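Argininosuccinate lyase (Chelativorans sp., PDB 6RXA) is a C-N lyase of the aspartase/fumarase superfamily, known as EDDS lyase, and may also split argininosuccinate into fumarate and L-arginine. Local coordinates at residues 23-28 with 293-298; 246-251 with 337-342; 289-294 with 343-348. The protein carries 2 engineered substitutions. One frame throughout, in Å; residues are numbered along the deposited sequence. Where two conformers were deposited one is given.

Contact 1. Residues 23-28 with 293-298. With FMT (formic acid), chain D.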
ATOM      1  N   GLN A  23     -18.339  20.437 -10.376  1.00 15.62           N
ATOM      2  CA  GLN A  23     -17.297  21.447 -10.295  1.00 15.31           C
ATOM      3  C   GLN A  23     -16.424  21.260  -9.057  1.00 15.48           C
ATOM      4  O   GLN A  23     -15.229  21.563  -9.102  1.00 16.15           O
ATOM      5  CB  GLN A  23     -17.939  22.831 -10.341  1.00 15.14           C
ATOM      6  CG  GLN A  23     -16.939  23.989 -10.322  1.00 16.45           C
ATOM      7  CD  GLN A  23     -16.094  24.049 -11.581  1.00 18.62           C
ATOM      8  OE1 GLN A  23     -16.609  23.966 -12.697  1.00 19.24           O
ATOM      9  NE2 GLN A  23     -14.782  24.159 -11.404  1.00 19.66           N
ATOM     10  N   GLU A  24     -16.983  20.748  -7.953  1.00 15.43           N
ATOM     11  CA  GLU A  24     -16.183  20.542  -6.746  1.00 15.58           C
ATOM     12  C   GLU A  24     -14.964  19.662  -7.017  1.00 14.66           C
ATOM     13  O   GLU A  24     -13.900  19.857  -6.417  1.00 15.44           O
ATOM     14  CB  GLU A  24     -17.034  19.934  -5.627  1.00 20.87           C
ATOM     15  CG  GLU A  24     -18.189  20.802  -5.135  1.00 28.51           C
ATOM     16  CD  GLU A  24     -19.008  20.130  -4.034  1.00 26.84           C
ATOM     17  OE1 GLU A  24     -18.391  19.474  -3.169  1.00 19.94           O
ATOM     18  OE2 GLU A  24     -20.266  20.266  -4.045  1.00 29.27           O
ATOM     19  N   LEU A  25     -15.098  18.676  -7.904  1.00 14.48           N
ATOM     20  CA  LEU A  25     -13.982  17.797  -8.226  1.00 13.68           C
ATOM     21  C   LEU A  25     -12.819  18.535  -8.876  1.00 14.96           C
ATOM     22  O   LEU A  25     -11.681  18.055  -8.807  1.00 16.96           O
ATOM     23  CB  LEU A  25     -14.452  16.667  -9.148  1.00 14.17           C
ATOM     24  CG  LEU A  25     -15.297  15.585  -8.482  1.00 15.51           C
ATOM     25  CD1 LEU A  25     -16.040  14.772  -9.534  1.00 15.11           C
ATOM     26  CD2 LEU A  25     -14.459  14.679  -7.576  1.00 17.23           C
ATOM     27  N   TYR A  26     -13.081  19.663  -9.517  1.00 14.85           N
ATOM     28  CA  TYR A  26     -12.032  20.440 -10.155  1.00 16.97           C
ATOM     29  C   TYR A  26     -11.420  21.468  -9.222  1.00 18.52           C
ATOM     30  O   TYR A  26     -10.331  21.978  -9.515  1.00 20.89           O
ATOM     31  CB  TYR A  26     -12.601  21.161 -11.379  1.00 18.15           C
ATOM     32  CG  TYR A  26     -12.965  20.230 -12.505  1.00 20.64           C
ATOM     33  CD1 TYR A  26     -14.176  19.567 -12.513  1.00 18.41           C
ATOM     34  CD2 TYR A  26     -12.085  20.004 -13.552  1.00 26.68           C
ATOM     35  CE1 TYR A  26     -14.507  18.691 -13.524  1.00 19.97           C
ATOM     36  CE2 TYR A  26     -12.411  19.139 -14.582  1.00 28.49           C
ATOM     37  CZ  TYR A  26     -13.624  18.489 -14.560  1.00 24.34           C
ATOM     38  OH  TYR A  26     -13.964  17.622 -15.572  1.00 24.91           O
ATOM     39  N   ASP A  27     -12.096  21.783  -8.121  1.00 17.37           N
ATOM     40  CA  ASP A  27     -11.712  22.914  -7.286  1.00 17.82           C
ATOM     41  C   ASP A  27     -10.944  22.525  -6.026  1.00 17.98           C
ATOM     42  O   ASP A  27     -10.201  23.362  -5.495  1.00 18.76           O
ATOM     43  CB  ASP A  27     -12.960  23.701  -6.846  1.00 18.94           C
ATOM     44  CG  ASP A  27     -13.657  24.442  -7.994  1.00 21.69           C
ATOM     45  OD1 ASP A  27     -13.089  24.536  -9.094  1.00 23.18           O
ATOM     46  OD2 ASP A  27     -14.786  24.921  -7.776  1.00 23.24           O
ATOM     47  N   PHE A  28     -11.097  21.293  -5.527  1.00 17.31           N
ATOM     48  CA  PHE A  28     -10.609  21.003  -4.179  1.00 16.71           C
ATOM     49  C   PHE A  28      -9.085  21.053  -4.086  1.00 16.89           C
ATOM     50  O   PHE A  28      -8.545  21.420  -3.034  1.00 18.30           O
ATOM     51  CB  PHE A  28     -11.172  19.664  -3.649  1.00 16.23           C
ATOM     52  CG  PHE A  28     -10.589  18.435  -4.308  1.00 16.07           C
ATOM     53  CD1 PHE A  28      -9.360  17.925  -3.915  1.00 15.53           C
ATOM     54  CD2 PHE A  28     -11.300  17.776  -5.301  1.00 16.64           C
ATOM     55  CE1 PHE A  28      -8.839  16.809  -4.520  1.00 16.31           C
ATOM     56  CE2 PHE A  28     -10.781  16.658  -5.912  1.00 17.15           C
ATOM     57  CZ  PHE A  28      -9.560  16.173  -5.521  1.00 16.58           C
ATOM     58  N   GLU A 293     -15.138   9.251 -13.401  1.00 12.24           N
ATOM     59  CA  GLU A 293     -13.720   8.912 -13.400  1.00 12.59           C
ATOM     60  C   GLU A 293     -12.954   9.705 -12.353  1.00 11.98           C
ATOM     61  O   GLU A 293     -12.068   9.157 -11.686  1.00 13.03           O
ATOM     62  CB  GLU A 293     -13.122   9.066 -14.793  1.00 13.69           C
ATOM     63  CG  GLU A 293     -13.636   7.967 -15.735  1.00 14.47           C
ATOM     64  CD  GLU A 293     -12.751   7.713 -16.924  1.00 15.11           C
ATOM     65  OE1 GLU A 293     -12.887   6.613 -17.521  1.00 15.17           O
ATOM     66  OE2 GLU A 293     -11.965   8.620 -17.296  1.00 16.61           O
ATOM     67  N   ARG A 294     -13.269  10.993 -12.187  1.00 12.75           N
ATOM     68  CA  ARG A 294     -12.589  11.753 -11.142  1.00 11.87           C
ATOM     69  C   ARG A 294     -13.027  11.314  -9.748  1.00 12.47           C
ATOM     70  O   ARG A 294     -12.260  11.450  -8.791  1.00 14.32           O
ATOM     71  CB  ARG A 294     -12.801  13.252 -11.343  1.00 13.66           C
ATOM     72  CG  ARG A 294     -11.983  13.798 -12.501  1.00 17.03           C
ATOM     73  CD  ARG A 294     -12.320  15.241 -12.766  1.00 22.98           C
ATOM     74  NE  ARG A 294     -11.402  15.859 -13.720  1.00 34.09           N
ATOM     75  CZ  ARG A 294     -10.248  16.432 -13.389  1.00 47.71           C
ATOM     76  NH1 ARG A 294      -9.843  16.461 -12.125  1.00 57.02           N
ATOM     77  NH2 ARG A 294      -9.493  16.975 -14.333  1.00 47.21           N
ATOM     78  N   SER A 295     -14.248  10.791  -9.603  1.00 12.35           N
ATOM     79  CA  SER A 295     -14.644  10.226  -8.317  1.00 12.44           C
ATOM     80  C   SER A 295     -13.838   8.968  -8.006  1.00 12.58           C
ATOM     81  O   SER A 295     -13.354   8.790  -6.878  1.00 13.29           O
ATOM     82  CB  SER A 295     -16.154   9.954  -8.305  1.00 12.71           C
ATOM     83  OG  SER A 295     -16.894  11.177  -8.330  1.00 13.86           O
ATOM     84  N   ARG A 296     -13.679   8.081  -8.993  1.00 12.34           N
ATOM     85  CA  ARG A 296     -12.832   6.915  -8.804  1.00 11.75           C
ATOM     86  C   ARG A 296     -11.397   7.315  -8.481  1.00 11.15           C
ATOM     87  O   ARG A 296     -10.757   6.710  -7.612  1.00 12.98           O
ATOM     88  CB  ARG A 296     -12.866   6.017 -10.041  1.00 11.92           C
ATOM     89  CG  ARG A 296     -14.231   5.408 -10.328  1.00 12.34           C
ATOM     90  CD  ARG A 296     -14.158   4.329 -11.397  1.00 13.00           C
ATOM     91  NE  ARG A 296     -13.624   3.090 -10.825  1.00 13.43           N
ATOM     92  CZ  ARG A 296     -13.054   2.108 -11.511  1.00 14.06           C
ATOM     93  NH1 ARG A 296     -12.893   2.192 -12.826  1.00 14.43           N
ATOM     94  NH2 ARG A 296     -12.628   1.035 -10.866  1.00 14.77           N
ATOM     95  N   LYS A 297     -10.875   8.344  -9.162  1.00 11.48           N
ATOM     96  CA  LYS A 297      -9.521   8.820  -8.895  1.00 11.34           C
ATOM     97  C   LYS A 297      -9.335   9.143  -7.412  1.00 11.25           C
ATOM     98  O   LYS A 297      -8.315   8.780  -6.811  1.00 13.31           O
ATOM     99  CB  LYS A 297      -9.221  10.035  -9.772  1.00 12.24           C
ATOM    100  CG  LYS A 297      -7.802  10.597  -9.666  1.00 14.03           C
ATOM    101  CD  LYS A 297      -7.718  11.883 -10.486  1.00 17.85           C
ATOM    102  CE  LYS A 297      -6.365  12.508 -10.495  1.00 21.26           C
ATOM    103  NZ  LYS A 297      -6.490  13.789 -11.299  1.00 21.42           N
ATOM    104  N   ALA A 298     -10.313   9.828  -6.805  1.00 12.12           N
ATOM    105  CA  ALA A 298     -10.249  10.125  -5.376  1.00 11.40           C
ATOM    106  C   ALA A 298     -10.228   8.855  -4.538  1.00 11.50           C
ATOM    107  O   ALA A 298      -9.488   8.767  -3.552  1.00 12.75           O
ATOM    108  CB  ALA A 298     -11.444  10.995  -4.984  1.00 12.10           C
TER
HETATM  109  C   FMT D 603     -13.710  18.614 -18.957  1.00 35.92           C
HETATM  110  O1  FMT D 603     -13.550  18.802 -20.167  1.00 29.61           O
HETATM  111  O2  FMT D 603     -12.762  18.576 -18.169  1.00 32.94           O
HETATM  112  O   HOH W   1     -10.568  15.630  -9.543  1.00 17.98           O
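Tyr26 and Arg294 meet ring against guanidinium, a cation-pi contact joining helix 20-31 to helix 290-301 of the aspartase/fumarase fold. The axes of the two short segments approach to 10.5 Å and cross at 45°, a spacing that side chains have to bridge. The buried, apolar side of the contact lies round Leu25. Its CD1 is 3.9 Å from Ser295 OG and also reaches Arg294 CB, the leucine and arginine side chains running antiparallel alongside one another. Ser295 OG finds its polar partner within its own helix, at Ser291 O, and Ala341 of helix 329-348 packs on the same leucine.

The other side, at Tyr26, is polar and partly exposed, and carries a water and a formate. Arg294, extended from CG to NE, crosses Tyr26 at about a right angle and lays CD over one face of the ring. Arg294 CZ stands 4.2 Å from the Tyr26 ring centroid but 33° off the ring normal, and the two planes are 38° apart: the guanidinium is tilted and off-centre, with NE 3.5 Å from Tyr26 CE2. Both residues belong to a fumarate-binding site of this protein. Here Tyr26 OH donates to O2 of a formate at 3.0 Å, and Arg112 of the second subunit holds the same formate. With an alanine here, Arg294 would probably lose the ring against its guanidinium and be freer to turn, while the formate would lose its hydroxyl donor. Between the helices one water donates to Leu25 O at 2.8 Å and accepts from Arg294 NH1, lying in the guanidinium plane at its edge.

Contact 2. Residues 246-251 with 337-342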
ATOM      1  N   ALA A 246     -10.923   5.110   2.954  1.00 11.81           N
ATOM      2  CA  ALA A 246     -10.550   4.270   1.823  1.00 11.10           C
ATOM      3  C   ALA A 246     -11.617   3.219   1.527  1.00 10.58           C
ATOM      4  O   ALA A 246     -11.936   2.957   0.362  1.00 12.72           O
ATOM      5  CB  ALA A 246      -9.206   3.593   2.053  1.00 11.23           C
ATOM      6  N   VAL A 247     -12.140   2.556   2.563  1.00 11.03           N
ATOM      7  CA  VAL A 247     -13.119   1.494   2.300  1.00 11.04           C
ATOM      8  C   VAL A 247     -14.447   2.072   1.814  1.00 10.98           C
ATOM      9  O   VAL A 247     -15.049   1.561   0.859  1.00 12.40           O
ATOM     10  CB  VAL A 247     -13.266   0.512   3.482  1.00 11.27           C
ATOM     11  CG1 VAL A 247     -14.095   1.098   4.611  1.00 11.80           C
ATOM     12  CG2 VAL A 247     -13.887  -0.806   2.979  1.00 11.98           C
ATOM     13  N   PHE A 248     -14.918   3.154   2.448  1.00 11.33           N
ATOM     14  CA  PHE A 248     -16.093   3.861   1.963  1.00 11.46           C
ATOM     15  C   PHE A 248     -15.921   4.271   0.502  1.00 11.03           C
ATOM     16  O   PHE A 248     -16.794   4.029  -0.342  1.00 13.39           O
ATOM     17  CB  PHE A 248     -16.381   5.089   2.842  1.00 12.19           C
ATOM     18  CG  PHE A 248     -17.230   6.108   2.142  1.00 11.70           C
ATOM     19  CD1 PHE A 248     -18.544   5.827   1.823  1.00 12.01           C
ATOM     20  CD2 PHE A 248     -16.696   7.305   1.729  1.00 12.10           C
ATOM     21  CE1 PHE A 248     -19.310   6.714   1.127  1.00 12.31           C
ATOM     22  CE2 PHE A 248     -17.457   8.210   1.035  1.00 12.81           C
ATOM     23  CZ  PHE A 248     -18.769   7.932   0.730  1.00 12.15           C
ATOM     24  N   LEU A 249     -14.779   4.875   0.176  1.00 11.45           N
ATOM     25  CA  LEU A 249     -14.566   5.325  -1.195  1.00 11.01           C
ATOM     26  C   LEU A 249     -14.471   4.156  -2.161  1.00 10.85           C
ATOM     27  O   LEU A 249     -14.807   4.320  -3.338  1.00 11.91           O
ATOM     28  CB  LEU A 249     -13.352   6.252  -1.297  1.00 11.25           C
ATOM     29  CG  LEU A 249     -13.605   7.694  -0.814  1.00 12.02           C
ATOM     30  CD1 LEU A 249     -12.314   8.464  -0.658  1.00 12.47           C
ATOM     31  CD2 LEU A 249     -14.527   8.413  -1.796  1.00 12.36           C
ATOM     32  N   SER A 250     -14.004   2.986  -1.700  1.00 10.75           N
ATOM     33  CA  SER A 250     -13.959   1.848  -2.612  1.00 11.04           C
ATOM     34  C   SER A 250     -15.366   1.451  -3.043  1.00 10.42           C
ATOM     35  O   SER A 250     -15.570   1.055  -4.199  1.00 12.94           O
ATOM     36  CB  SER A 250     -13.191   0.655  -2.024  1.00 11.67           C
ATOM     37  OG  SER A 250     -13.992  -0.103  -1.133  1.00 13.36           O
ATOM     38  N   GLY A 251     -16.355   1.589  -2.155  1.00 11.19           N
ATOM     39  CA  GLY A 251     -17.718   1.292  -2.555  1.00 11.39           C
ATOM     40  C   GLY A 251     -18.270   2.342  -3.488  1.00 11.76           C
ATOM     41  O   GLY A 251     -19.084   2.038  -4.367  1.00 12.93           O
ATOM     42  N   ALA A 337     -15.663  15.956  -2.159  1.00 12.80           N
ATOM     43  CA  ALA A 337     -15.995  16.292  -3.538  1.00 13.27           C
ATOM     44  C   ALA A 337     -16.558  15.085  -4.277  1.00 12.54           C
ATOM     45  O   ALA A 337     -17.566  15.196  -4.981  1.00 13.40           O
ATOM     46  CB  ALA A 337     -14.758  16.841  -4.243  1.00 13.76           C
ATOM     47  N   ALA A 338     -15.916  13.923  -4.126  1.00 12.20           N
ATOM     48  CA  ALA A 338     -16.402  12.724  -4.792  1.00 12.20           C
ATOM     49  C   ALA A 338     -17.755  12.306  -4.248  1.00 11.62           C
ATOM     50  O   ALA A 338     -18.628  11.868  -5.014  1.00 12.63           O
ATOM     51  CB  ALA A 338     -15.394  11.595  -4.614  1.00 12.51           C
ATOM     52  N   THR A 339     -17.950  12.409  -2.931  1.00 11.87           N
ATOM     53  CA  THR A 339     -19.237  12.027  -2.349  1.00 11.75           C
ATOM     54  C   THR A 339     -20.353  12.932  -2.841  1.00 12.32           C
ATOM     55  O   THR A 339     -21.443  12.460  -3.177  1.00 13.09           O
ATOM     56  CB  THR A 339     -19.151  12.049  -0.822  1.00 12.83           C
ATOM     57  OG1 THR A 339     -18.124  11.148  -0.384  1.00 12.99           O
ATOM     58  CG2 THR A 339     -20.461  11.620  -0.205  1.00 13.06           C
ATOM     59  N   HIS A 340     -20.108  14.245  -2.869  1.00 12.55           N
ATOM     60  CA  HIS A 340     -21.086  15.180  -3.404  1.00 12.68           C
ATOM     61  C   HIS A 340     -21.357  14.915  -4.876  1.00 12.74           C
ATOM     62  O   HIS A 340     -22.512  14.897  -5.314  1.00 12.85           O
ATOM     63  CB  HIS A 340     -20.578  16.604  -3.210  1.00 13.09           C
ATOM     64  CG  HIS A 340     -20.647  17.084  -1.798  1.00 14.49           C
ATOM     65  ND1 HIS A 340     -19.970  18.205  -1.363  1.00 15.15           N
ATOM     66  CD2 HIS A 340     -21.329  16.618  -0.725  1.00 14.81           C
ATOM     67  CE1 HIS A 340     -20.234  18.407  -0.084  1.00 15.09           C
ATOM     68  NE2 HIS A 340     -21.057  17.458   0.327  1.00 14.72           N
ATOM     69  N   ALA A 341     -20.304  14.673  -5.661  1.00 12.91           N
ATOM     70  CA  ALA A 341     -20.496  14.400  -7.082  1.00 13.29           C
ATOM     71  C   ALA A 341     -21.372  13.169  -7.286  1.00 13.15           C
ATOM     72  O   ALA A 341     -22.295  13.176  -8.107  1.00 14.16           O
ATOM     73  CB  ALA A 341     -19.139  14.220  -7.769  1.00 14.02           C
ATOM     74  N   MET A 342     -21.091  12.089  -6.549  1.00 12.32           N
ATOM     75  CA  MET A 342     -21.862  10.859  -6.733  1.00 11.81           C
ATOM     76  C   MET A 342     -23.285  11.001  -6.196  1.00 12.70           C
ATOM     77  O   MET A 342     -24.210  10.373  -6.726  1.00 12.97           O
ATOM     78  CB  MET A 342     -21.116   9.677  -6.117  1.00 11.87           C
ATOM     79  CG  MET A 342     -19.862   9.287  -6.890  1.00 12.99           C
ATOM     80  SD  MET A 342     -20.200   8.867  -8.627  1.00 17.15           S
ATOM     81  CE  MET A 342     -21.335   7.492  -8.400  1.00 17.24           C
TER
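Helix 236-262, through Phe248 and Leu249, faces Ala338 and Thr339 of helix 329-348 with the backbones well apart, the nearest CA atoms, those of Leu249 and Thr339, being 8.3 Å from each other. The gap is spanned by side chains that touch over a small area, 112 Å² summed over both segments, and all four residues are buried.

Phe248 carries the closer of the two meetings. Its CG lies anti to the backbone N: chi1 159° carries the ring toward helix 329-348, and chi2 67° sets its turn, with an edge meeting Thr339. Thr339 OG1 sits in the ring plane at that edge, 3.3 Å from Phe248 CE2 and 3.5 Å from Phe248 CZ, so the oxygen faces the C-H rim and not the pi cloud. The hydroxyl is satisfied within its own helix by a hydrogen bond to Leu335 O, and its approach to the ring adds at most a weak electrostatic attraction. The methyl of the threonine touches more distantly, with Thr339 CG2 4.2 Å from Phe248 CZ. The second meeting is purely apolar: Leu249 CD2 and Ala338 CB come to 4.3 Å, a light van der Waals touch.

On the far side of helix 236-262, Ser250 OG turns back to donate to Val247 O at 2.8 Å. That carbonyl also accepts from Gly251 N, so two donors share it and the buried hydroxyl is provided for inside the helix.

The pairing is consistent with the long-helix bundle at the core of the superfamily's tetramers. Phe248 also packs on Leu179 and Tyr186 of helix 168-193 and on Val135 of helix 112-147, Thr339 rests on Tyr138 of that last helix, and Val247 and Ser250 touch the fourth subunit.

Contact 3. Residues 289-294 with 343-348. Engineered in segment 289-294: Met290 (natural residue Asp).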
ATOM      1  N   PRO A 289     -17.840  10.446 -19.088  1.00 14.14           N
ATOM      2  CA  PRO A 289     -18.210  10.296 -17.665  1.00 14.06           C
ATOM      3  C   PRO A 289     -17.132  10.834 -16.730  1.00 13.17           C
ATOM      4  O   PRO A 289     -16.589  10.130 -15.876  1.00 13.68           O
ATOM      5  CB  PRO A 289     -18.408   8.781 -17.542  1.00 14.54           C
ATOM      6  CG  PRO A 289     -17.389   8.214 -18.519  1.00 14.28           C
ATOM      7  CD  PRO A 289     -17.404   9.169 -19.687  1.00 13.93           C
ATOM      8  N   MET A 290     -16.817  12.115 -16.896  0.53 13.33           N
ATOM      9  CA  MET A 290     -15.728  12.725 -16.150  0.53 14.00           C
ATOM     10  C   MET A 290     -16.021  12.776 -14.657  0.53 13.17           C
ATOM     11  O   MET A 290     -15.095  12.641 -13.844  0.53 13.43           O
ATOM     12  CB  MET A 290     -15.489  14.121 -16.719  0.53 16.07           C
ATOM     13  CG  MET A 290     -14.283  14.811 -16.163  0.53 17.83           C
ATOM     14  SD  MET A 290     -12.739  13.937 -16.475  0.53 21.29           S
ATOM     15  CE  MET A 290     -11.666  15.328 -16.869  0.53 23.16           C
ATOM     16  N   SER A 291     -17.287  12.956 -14.274  1.00 12.87           N
ATOM     17  CA  SER A 291     -17.651  12.939 -12.865  1.00 12.66           C
ATOM     18  C   SER A 291     -17.332  11.588 -12.252  1.00 13.01           C
ATOM     19  O   SER A 291     -16.808  11.505 -11.133  1.00 14.66           O
ATOM     20  CB  SER A 291     -19.138  13.254 -12.710  1.00 13.62           C
ATOM     21  OG  SER A 291     -19.945  12.391 -13.502  1.00 14.17           O
ATOM     22  N   LEU A 292     -17.648  10.512 -12.977  1.00 12.35           N
ATOM     23  CA  LEU A 292     -17.394   9.167 -12.468  1.00 12.17           C
ATOM     24  C   LEU A 292     -15.903   8.886 -12.370  1.00 11.93           C
ATOM     25  O   LEU A 292     -15.433   8.339 -11.363  1.00 12.86           O
ATOM     26  CB  LEU A 292     -18.074   8.153 -13.391  1.00 12.11           C
ATOM     27  CG  LEU A 292     -19.572   8.322 -13.659  1.00 12.52           C
ATOM     28  CD1 LEU A 292     -20.099   7.229 -14.596  1.00 12.16           C
ATOM     29  CD2 LEU A 292     -20.359   8.385 -12.360  1.00 13.88           C
ATOM     30  N   GLU A 293     -15.138   9.251 -13.401  1.00 12.24           N
ATOM     31  CA  GLU A 293     -13.720   8.912 -13.400  1.00 12.59           C
ATOM     32  C   GLU A 293     -12.954   9.705 -12.353  1.00 11.98           C
ATOM     33  O   GLU A 293     -12.068   9.157 -11.686  1.00 13.03           O
ATOM     34  CB  GLU A 293     -13.122   9.066 -14.793  1.00 13.69           C
ATOM     35  CG  GLU A 293     -13.636   7.967 -15.735  1.00 14.47           C
ATOM     36  CD  GLU A 293     -12.751   7.713 -16.924  1.00 15.11           C
ATOM     37  OE1 GLU A 293     -12.887   6.613 -17.521  1.00 15.17           O
ATOM     38  OE2 GLU A 293     -11.965   8.620 -17.296  1.00 16.61           O
ATOM     39  N   ARG A 294     -13.269  10.993 -12.187  1.00 12.75           N
ATOM     40  CA  ARG A 294     -12.589  11.753 -11.142  1.00 11.87           C
ATOM     41  C   ARG A 294     -13.027  11.314  -9.748  1.00 12.47           C
ATOM     42  O   ARG A 294     -12.260  11.450  -8.791  1.00 14.32           O
ATOM     43  CB  ARG A 294     -12.801  13.252 -11.343  1.00 13.66           C
ATOM     44  CG  ARG A 294     -11.983  13.798 -12.501  1.00 17.03           C
ATOM     45  CD  ARG A 294     -12.320  15.241 -12.766  1.00 22.98           C
ATOM     46  NE  ARG A 294     -11.402  15.859 -13.720  1.00 34.09           N
ATOM     47  CZ  ARG A 294     -10.248  16.432 -13.389  1.00 47.71           C
ATOM     48  NH1 ARG A 294      -9.843  16.461 -12.125  1.00 57.02           N
ATOM     49  NH2 ARG A 294      -9.493  16.975 -14.333  1.00 47.21           N
ATOM     50  N   THR A 343     -23.484  11.851  -5.182  1.00 13.34           N
ATOM     51  CA  THR A 343     -24.833  12.183  -4.727  1.00 13.51           C
ATOM     52  C   THR A 343     -25.636  12.787  -5.871  1.00 13.46           C
ATOM     53  O   THR A 343     -26.768  12.367  -6.143  1.00 13.85           O
ATOM     54  CB  THR A 343     -24.751  13.163  -3.548  1.00 14.18           C
ATOM     55  OG1 THR A 343     -24.045  12.552  -2.454  1.00 13.99           O
ATOM     56  CG2 THR A 343     -26.143  13.606  -3.058  1.00 15.28           C
ATOM     57  N   GLY A 344     -25.040  13.751  -6.584  1.00 13.31           N
ATOM     58  CA  GLY A 344     -25.727  14.369  -7.706  1.00 13.59           C
ATOM     59  C   GLY A 344     -25.881  13.442  -8.900  1.00 13.42           C
ATOM     60  O   GLY A 344     -26.910  13.460  -9.578  1.00 13.97           O
ATOM     61  N   VAL A 345     -24.862  12.621  -9.175  1.00 13.27           N
ATOM     62  CA  VAL A 345     -24.970  11.622 -10.239  1.00 13.35           C
ATOM     63  C   VAL A 345     -26.183  10.730 -10.011  1.00 13.90           C
ATOM     64  O   VAL A 345     -26.966  10.454 -10.932  1.00 14.25           O
ATOM     65  CB  VAL A 345     -23.678  10.792 -10.335  1.00 13.42           C
ATOM     66  CG1 VAL A 345     -23.937   9.520 -11.146  1.00 13.81           C
ATOM     67  CG2 VAL A 345     -22.572  11.598 -10.964  1.00 13.52           C
ATOM     68  N   VAL A 346     -26.320  10.213  -8.786  1.00 13.62           N
ATOM     69  CA  VAL A 346     -27.414   9.296  -8.481  1.00 13.69           C
ATOM     70  C   VAL A 346     -28.749  10.018  -8.575  1.00 14.21           C
ATOM     71  O   VAL A 346     -29.693   9.546  -9.224  1.00 13.98           O
ATOM     72  CB  VAL A 346     -27.205   8.642  -7.099  1.00 14.12           C
ATOM     73  CG1 VAL A 346     -28.486   7.961  -6.638  1.00 14.87           C
ATOM     74  CG2 VAL A 346     -26.024   7.673  -7.132  1.00 14.13           C
ATOM     75  N   ARG A 347     -28.842  11.200  -7.967  1.00 14.19           N
ATOM     76  CA  ARG A 347     -30.098  11.936  -7.998  1.00 14.40           C
ATOM     77  C   ARG A 347     -30.569  12.170  -9.426  1.00 14.41           C
ATOM     78  O   ARG A 347     -31.766  12.031  -9.731  1.00 14.69           O
ATOM     79  CB  ARG A 347     -29.926  13.264  -7.264  1.00 15.14           C
ATOM     80  CG  ARG A 347     -31.171  14.142  -7.340  1.00 16.44           C
ATOM     81  CD  ARG A 347     -30.981  15.460  -6.596  1.00 17.44           C
ATOM     82  NE  ARG A 347     -29.977  16.319  -7.218  1.00 17.80           N
ATOM     83  CZ  ARG A 347     -28.759  16.540  -6.731  1.00 18.67           C
ATOM     84  NH1 ARG A 347     -28.350  15.971  -5.603  1.00 18.43           N
ATOM     85  NH2 ARG A 347     -27.942  17.350  -7.387  1.00 20.12           N
ATOM     86  N   THR A 348     -29.645  12.528 -10.315  1.00 14.39           N
ATOM     87  CA  THR A 348     -30.017  12.983 -11.645  1.00 14.19           C
ATOM     88  C   THR A 348     -29.865  11.924 -12.727  1.00 15.02           C
ATOM     89  O   THR A 348     -30.106  12.234 -13.900  1.00 16.34           O
ATOM     90  CB  THR A 348     -29.202  14.225 -12.040  1.00 14.52           C
ATOM     91  OG1 THR A 348     -27.805  13.923 -12.114  1.00 13.85           O
ATOM     92  CG2 THR A 348     -29.405  15.332 -11.031  1.00 14.43           C
TER
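Val345 meets Leu292 and Ser291 through its two methyl groups, and every atom-to-atom touch between the segments goes through this one valine. The apolar part is Leu292 CD2 against Val345 CG1 at 3.9 Å, with Val345 CG2 a little farther from the same leucine methyl; Ile259 of helix 236-262 packs on both residues.

The mixed part is Ser291 OG, 3.7 Å from Val345 CG2. Chi1 of 54° sets OG on the side flanked by both N and C, and its hydrogen bond goes to Phe276 O, leaving the methyl as a van der Waals neighbour. Phe276 also packs on Val345.

In sequence, helix 290-301 directly follows the signature loop of the superfamily, here TSSIMPQKKN, which holds Ser280, Ser281, Lys286 and Asn288, seen to bind succinate, the last three also fumarate. Pro289 takes the N-cap position between signature and helix, and its O accepts from Glu293 N at 3.0 Å.

At the end of segment 343-348, Thr348 OG1 folds back to donate to Gly344 O at 2.7 Å, while Thr348 N reaches the same oxygen from the opposite face of the carbonyl plane.

Helix 290-301 serves contacts 1 and 3, and helix 329-348 serves contacts 2 and 3, so the three interlock with centres 10 to 11 Å apart. Contacts 1 and 3 share Glu293 and Arg294 and touch where Leu25 CD1 lies 3.7 Å from Ser291 O. Contacts 1 and 2 meet through Leu25 CD1, 3.6 Å from Ala341 CB, and through a probable hydrogen bond of 2.7 Å between Glu24 OE1 and His340 ND1. Contacts 2 and 3 join where Met342 SD lies 3.8 Å from Leu292 CD2. The side chain of Tyr26 is about 8 Å from that of Asn288, and that of Ala338 about 7 Å from that of Arg294. Contact 2 is centred about 5 Å from the chain centre, contacts 1 and 3 about 14 Å.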